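Local coordinates for YqgE/AlgH family protein (Corynebacterium diphtheriae, PDB 2HRX) that is of unknown function but belongs to the UPF0301 (AlgH) family and folds around a mixed beta sheet, at residues D4-A9 and M183-Y188; A53-V58 and A76-G81. All coordinates share one frame; numbering follows the deposited sequence.

Residues 4-9, in the loop that opens the chain, are met again 174 residues on by residues 183-188 of the loop that follows helix 173-179. Interaction 1 thus closes nearly the whole chain into one ring and joins the two terminal loops. Interaction 2 falls within that ring: after strand 47-51 the chain runs through residues 53-58, makes an excursion and returns as strand 76-79, closing a much shorter loop, 18 residues apart at its closest ends. It ties the segment after strand 47-51 to strand 76-79, which pairs in parallel with strand 129-141. The centres of interaction 1 and interaction 2 are about 27 Å apart, and the two do not touch.

Interaction 1: D4-A9 and M183-Y188; sequences DRLFNA and MPLPLY
Leu-6 and Leu-185 face each other from two short 3-10 turns, residues 6-9 and 185-187, whose nearest CA atoms, those of Leu-6 and Leu-185, are 7.6 Å apart, so the contact is made by side chains. Leu-6 reaches toward the facing segment and ends in a fork that meets three residues. Its CD1 lies over one face of the Tyr-188 ring in a CH-pi contact, 3.9 Å from the ring centroid and 22° off the normal, displaced toward the rim. The other branch, CD2, comes to 4.0 Å from CG of Pro-184, which follows a cis peptide bond. Between the two branches sits CD2 of Leu-185, at 3.4 Å from Leu-6 CD1 and the same from Leu-6 CD2, tighter than usual van der Waals contact. With CG anti to the carbonyl carbon (chi1 -61°), the Leu-185 side chain brings CD2 to this fork, although its CB does not point at the other segment. The same methyl also touches the edge of the Phe-7 ring, near its plane, at 3.8 Å from CE1. Phe-7 leaves its backbone pointing away from the facing turn, and the CD1-CE1 edge of its ring comes back to Leu-185. Backbone bonds such as Tyr-188 N to Leu-185 O hold the turn that carries the tyrosine, and Tyr-188 OH is hydrogen-bonded to Met-1 N, which gives the ring under Leu-6 a second hold. With Leu-6, Phe-7 and Leu-185 all buried, the chemistry is that of apolar packing: the terminal loops are joined by the fit of methyls against rings rather than by polar bonds between the two segments.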
loop_
_atom_site.group_PDB
_atom_site.type_symbol
_atom_site.label_atom_id
_atom_site.label_comp_id
_atom_site.label_asym_id
_atom_site.label_seq_id
_atom_site.Cartn_x
_atom_site.Cartn_y
_atom_site.Cartn_z
ATOM N N ASP A 4 -23.436 -0.928 14.599
ATOM C CA ASP A 4 -22.491 0.178 14.583
ATOM C C ASP A 4 -21.759 0.134 13.245
ATOM O O ASP A 4 -22.117 -0.647 12.358
ATOM C CB ASP A 4 -21.500 -0.020 15.735
ATOM C CG ASP A 4 -20.742 1.241 16.092
ATOM O OD1 ASP A 4 -20.006 1.213 17.100
ATOM O OD2 ASP A 4 -20.880 2.253 15.375
ATOM N N ARG A 5 -20.750 0.982 13.095
ATOM C CA ARG A 5 -19.959 0.985 11.876
ATOM C C ARG A 5 -19.263 -0.370 11.835
ATOM O O ARG A 5 -18.808 -0.869 12.865
ATOM C CB ARG A 5 -18.938 2.123 11.922
ATOM C CG ARG A 5 -19.579 3.504 11.823
ATOM C CD ARG A 5 -19.806 3.895 10.371
ATOM N NE ARG A 5 -18.615 4.525 9.804
ATOM C CZ ARG A 5 -18.103 4.234 8.615
ATOM N NH1 ARG A 5 -18.671 3.314 7.854
ATOM N NH2 ARG A 5 -17.015 4.860 8.188
ATOM N N LEU A 6 -19.203 -0.967 10.650
ATOM C CA LEU A 6 -18.591 -2.282 10.459
ATOM C C LEU A 6 -17.294 -2.511 11.246
ATOM O O LEU A 6 -17.189 -3.455 12.033
ATOM C CB LEU A 6 -18.305 -2.502 8.973
ATOM C CG LEU A 6 -18.530 -3.881 8.347
ATOM C CD1 LEU A 6 -17.618 -3.999 7.136
ATOM C CD2 LEU A 6 -18.238 -5.003 9.339
ATOM N N PHE A 7 -16.309 -1.647 11.028
ATOM C CA PHE A 7 -15.017 -1.782 11.692
ATOM C C PHE A 7 -14.997 -1.670 13.216
ATOM O O PHE A 7 -14.073 -2.180 13.854
ATOM C CB PHE A 7 -14.017 -0.792 11.077
ATOM C CG PHE A 7 -13.785 -1.010 9.600
ATOM C CD1 PHE A 7 -14.040 -2.254 9.016
ATOM C CD2 PHE A 7 -13.281 0.011 8.798
ATOM C CE1 PHE A 7 -13.795 -2.476 7.654
ATOM C CE2 PHE A 7 -13.030 -0.203 7.435
ATOM C CZ PHE A 7 -13.288 -1.445 6.866
ATOM N N ASN A 8 -15.995 -1.016 13.807
ATOM C CA ASN A 8 -16.028 -0.884 15.263
ATOM C C ASN A 8 -16.392 -2.188 15.952
ATOM O O ASN A 8 -16.379 -2.277 17.179
ATOM C CB ASN A 8 -17.006 0.206 15.695
ATOM C CG ASN A 8 -16.530 1.579 15.316
ATOM O OD1 ASN A 8 -15.329 1.818 15.209
ATOM N ND2 ASN A 8 -17.465 2.500 15.121
ATOM N N ALA A 9 -16.724 -3.197 15.156
ATOM C CA ALA A 9 -17.073 -4.509 15.687
ATOM C C ALA A 9 -15.840 -5.398 15.577
ATOM O O ALA A 9 -15.847 -6.556 16.000
ATOM C CB ALA A 9 -18.221 -5.102 14.889
HETATM N N MSE A 183 -14.632 -12.568 9.971
HETATM C CA MSE A 183 -16.028 -12.283 9.663
HETATM C C MSE A 183 -16.444 -11.113 10.547
HETATM O O MSE A 183 -15.907 -10.934 11.640
HETATM C CB MSE A 183 -16.904 -13.500 9.968
HETATM C CG MSE A 183 -16.809 -14.617 8.946
HETATM SE SE MSE A 183 -17.610 -14.124 7.265
HETATM C CE MSE A 183 -19.470 -14.396 7.720
ATOM N N PRO A 184 -17.414 -10.307 10.095
ATOM C CA PRO A 184 -18.149 -10.407 8.829
ATOM C C PRO A 184 -17.618 -9.555 7.667
ATOM O O PRO A 184 -18.340 -9.317 6.698
ATOM C CB PRO A 184 -19.543 -9.968 9.233
ATOM C CG PRO A 184 -19.225 -8.825 10.154
ATOM C CD PRO A 184 -18.097 -9.379 11.014
ATOM N N LEU A 185 -16.371 -9.101 7.743
ATOM C CA LEU A 185 -15.824 -8.268 6.673
ATOM C C LEU A 185 -15.944 -8.873 5.269
ATOM O O LEU A 185 -16.251 -8.167 4.308
ATOM C CB LEU A 185 -14.364 -7.903 6.962
ATOM C CG LEU A 185 -14.089 -7.099 8.238
ATOM C CD1 LEU A 185 -12.678 -6.540 8.180
ATOM C CD2 LEU A 185 -15.077 -5.960 8.373
ATOM N N PRO A 186 -15.706 -10.183 5.124
ATOM C CA PRO A 186 -15.822 -10.769 3.784
ATOM C C PRO A 186 -17.212 -10.618 3.161
ATOM O O PRO A 186 -17.361 -10.719 1.944
ATOM C CB PRO A 186 -15.444 -12.230 4.014
ATOM C CG PRO A 186 -14.440 -12.134 5.125
ATOM C CD PRO A 186 -15.095 -11.140 6.064
ATOM N N LEU A 187 -18.226 -10.376 3.992
ATOM C CA LEU A 187 -19.594 -10.214 3.500
ATOM C C LEU A 187 -19.825 -8.850 2.867
ATOM O O LEU A 187 -20.907 -8.566 2.356
ATOM C CB LEU A 187 -20.601 -10.397 4.638
ATOM C CG LEU A 187 -20.684 -11.790 5.263
ATOM C CD1 LEU A 187 -21.723 -11.775 6.381
ATOM C CD2 LEU A 187 -21.053 -12.809 4.186
ATOM N N TYR A 188 -18.806 -8.006 2.919
ATOM C CA TYR A 188 -18.897 -6.668 2.359
ATOM C C TYR A 188 -17.970 -6.490 1.164
ATOM O O TYR A 188 -17.900 -5.407 0.578
ATOM C CB TYR A 188 -18.594 -5.640 3.445
ATOM C CG TYR A 188 -19.682 -5.578 4.488
ATOM C CD1 TYR A 188 -20.700 -4.637 4.399
ATOM C CD2 TYR A 188 -19.721 -6.492 5.539
ATOM C CE1 TYR A 188 -21.745 -4.608 5.336
ATOM C CE2 TYR A 188 -20.763 -6.472 6.485
ATOM C CZ TYR A 188 -21.767 -5.528 6.371
ATOM O OH TYR A 188 -22.803 -5.509 7.277
#

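Interaction 2: A53-V58 and A76-G81; sequences ASRSDV and ALYIGG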
loop_
_atom_site.group_PDB
_atom_site.type_symbol
_atom_site.label_atom_id
_atom_site.label_comp_id
_atom_site.label_asym_id
_atom_site.label_seq_id
_atom_site.Cartn_x
_atom_site.Cartn_y
_atom_site.Cartn_z
ATOM N N ALA A 53 -4.583 -0.260 -4.457
ATOM C CA ALA A 53 -5.731 -0.697 -5.237
ATOM C C ALA A 53 -6.085 0.029 -6.530
ATOM O O ALA A 53 -7.050 -0.355 -7.188
ATOM C CB ALA A 53 -6.955 -0.714 -4.323
ATOM N N SER A 54 -5.324 1.046 -6.917
ATOM C CA SER A 54 -5.667 1.799 -8.120
ATOM C C SER A 54 -4.588 1.939 -9.196
ATOM O O SER A 54 -3.703 2.785 -9.096
ATOM C CB SER A 54 -6.156 3.192 -7.712
ATOM O OG SER A 54 -6.432 3.997 -8.847
ATOM N N ARG A 55 -4.680 1.117 -10.236
ATOM C CA ARG A 55 -3.722 1.174 -11.330
ATOM C C ARG A 55 -4.035 2.356 -12.239
ATOM O O ARG A 55 -5.200 2.618 -12.540
ATOM C CB ARG A 55 -3.773 -0.120 -12.138
ATOM C CG ARG A 55 -2.819 -0.141 -13.317
ATOM C CD ARG A 55 -2.273 -1.537 -13.515
ATOM N NE ARG A 55 -3.329 -2.504 -13.786
ATOM C CZ ARG A 55 -3.906 -2.662 -14.970
ATOM N NH1 ARG A 55 -3.525 -1.914 -15.998
ATOM N NH2 ARG A 55 -4.860 -3.571 -15.128
ATOM N N SER A 56 -2.999 3.076 -12.664
ATOM C CA SER A 56 -3.189 4.220 -13.550
ATOM C C SER A 56 -3.008 3.752 -14.986
ATOM O O SER A 56 -2.716 2.581 -15.230
ATOM C CB SER A 56 -2.162 5.308 -13.265
ATOM O OG SER A 56 -0.950 5.033 -13.947
ATOM N N ASP A 57 -3.165 4.676 -15.929
ATOM C CA ASP A 57 -3.012 4.363 -17.343
ATOM C C ASP A 57 -1.629 4.745 -17.860
ATOM O O ASP A 57 -1.367 4.684 -19.064
ATOM C CB ASP A 57 -4.085 5.084 -18.167
ATOM C CG ASP A 57 -4.124 6.578 -17.901
ATOM O OD1 ASP A 57 -3.055 7.228 -17.944
ATOM O OD2 ASP A 57 -5.227 7.106 -17.655
ATOM N N VAL A 58 -0.742 5.135 -16.950
ATOM C CA VAL A 58 0.609 5.526 -17.332
ATOM C C VAL A 58 1.569 4.350 -17.182
ATOM O O VAL A 58 1.675 3.762 -16.105
ATOM C CB VAL A 58 1.126 6.696 -16.458
ATOM C CG1 VAL A 58 2.500 7.144 -16.939
ATOM C CG2 VAL A 58 0.148 7.850 -16.509
ATOM N N ALA A 76 2.742 -0.647 -14.802
ATOM C CA ALA A 76 2.157 0.683 -14.895
ATOM C C ALA A 76 2.249 1.361 -13.534
ATOM O O ALA A 76 2.351 0.692 -12.511
ATOM C CB ALA A 76 0.704 0.581 -15.309
ATOM N N LEU A 77 2.222 2.687 -13.522
ATOM C CA LEU A 77 2.263 3.411 -12.257
ATOM C C LEU A 77 0.909 3.246 -11.591
ATOM O O LEU A 77 -0.122 3.270 -12.260
ATOM C CB LEU A 77 2.521 4.901 -12.487
ATOM C CG LEU A 77 3.942 5.464 -12.372
ATOM C CD1 LEU A 77 4.950 4.565 -13.049
ATOM C CD2 LEU A 77 3.957 6.850 -12.989
ATOM N N TYR A 78 0.915 3.054 -10.278
ATOM C CA TYR A 78 -0.321 2.937 -9.525
ATOM C C TYR A 78 -0.514 4.289 -8.842
ATOM O O TYR A 78 0.459 4.968 -8.529
ATOM C CB TYR A 78 -0.216 1.816 -8.491
ATOM C CG TYR A 78 -0.532 0.453 -9.060
ATOM C CD1 TYR A 78 0.202 -0.067 -10.122
ATOM C CD2 TYR A 78 -1.593 -0.298 -8.567
ATOM C CE1 TYR A 78 -0.125 -1.313 -10.688
ATOM C CE2 TYR A 78 -1.924 -1.540 -9.122
ATOM C CZ TYR A 78 -1.183 -2.036 -10.184
ATOM O OH TYR A 78 -1.509 -3.253 -10.744
ATOM N N ILE A 79 -1.764 4.697 -8.646
ATOM C CA ILE A 79 -2.049 5.978 -8.003
ATOM C C ILE A 79 -1.976 5.783 -6.493
ATOM O O ILE A 79 -2.886 5.222 -5.884
ATOM C CB ILE A 79 -3.456 6.491 -8.398
ATOM C CG1 ILE A 79 -3.558 6.577 -9.922
ATOM C CG2 ILE A 79 -3.719 7.863 -7.773
ATOM C CD1 ILE A 79 -4.936 6.989 -10.432
ATOM N N GLY A 80 -0.885 6.249 -5.896
ATOM C CA GLY A 80 -0.700 6.099 -4.461
ATOM C C GLY A 80 -1.556 7.011 -3.604
ATOM O O GLY A 80 -1.892 6.663 -2.473
ATOM N N GLY A 81 -1.917 8.176 -4.137
ATOM C CA GLY A 81 -2.723 9.111 -3.374
ATOM C C GLY A 81 -2.920 10.403 -4.140
ATOM O O GLY A 81 -2.368 10.559 -5.229
HETATM O O HOH W 1 -2.869 2.348 -6.300
#
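One face of the Tyr-78 ring is covered by Arg-55, whose CA stands 3.9 Å from the ring centroid, 14° off the normal, in a CH-pi contact; at the ring edge, in its plane, lie Ala-76 O and a water. Arg-55 CG is anti to the backbone N (chi1 179°), and the bent chain carries CD to 3.3 Å from Tyr-78 OH. This hydroxyl lies at the edge of the guanidinium, near its plane, and the two flat groups are 55° apart. The two residues form an antiparallel non-hydrogen-bonded pair, flanked by Ile-79 N to Ser-54 O (2.8 Å) and Ser-56 N to Leu-77 O (2.9 Å). Leu-77 O is gripped twice, since Ser-56 OG also donates to it at 2.6 Å from above the carbonyl plane. That same OG accepts from Val-58 N at 3.0 Å, an ST turn spanning the corner at Asp-57, beyond which Val-58 O receives Leu-77 N. The water bridges Ser-54 N and Ile-79 O. Residues 53-58 lie along the side of strand 76-79 away from strand 129-141, in a short antiparallel pairing interrupted by that corner; strand 129-141 runs parallel to 76-79, Tyr-78 bonding through its backbone to Leu-134 and Ala-136.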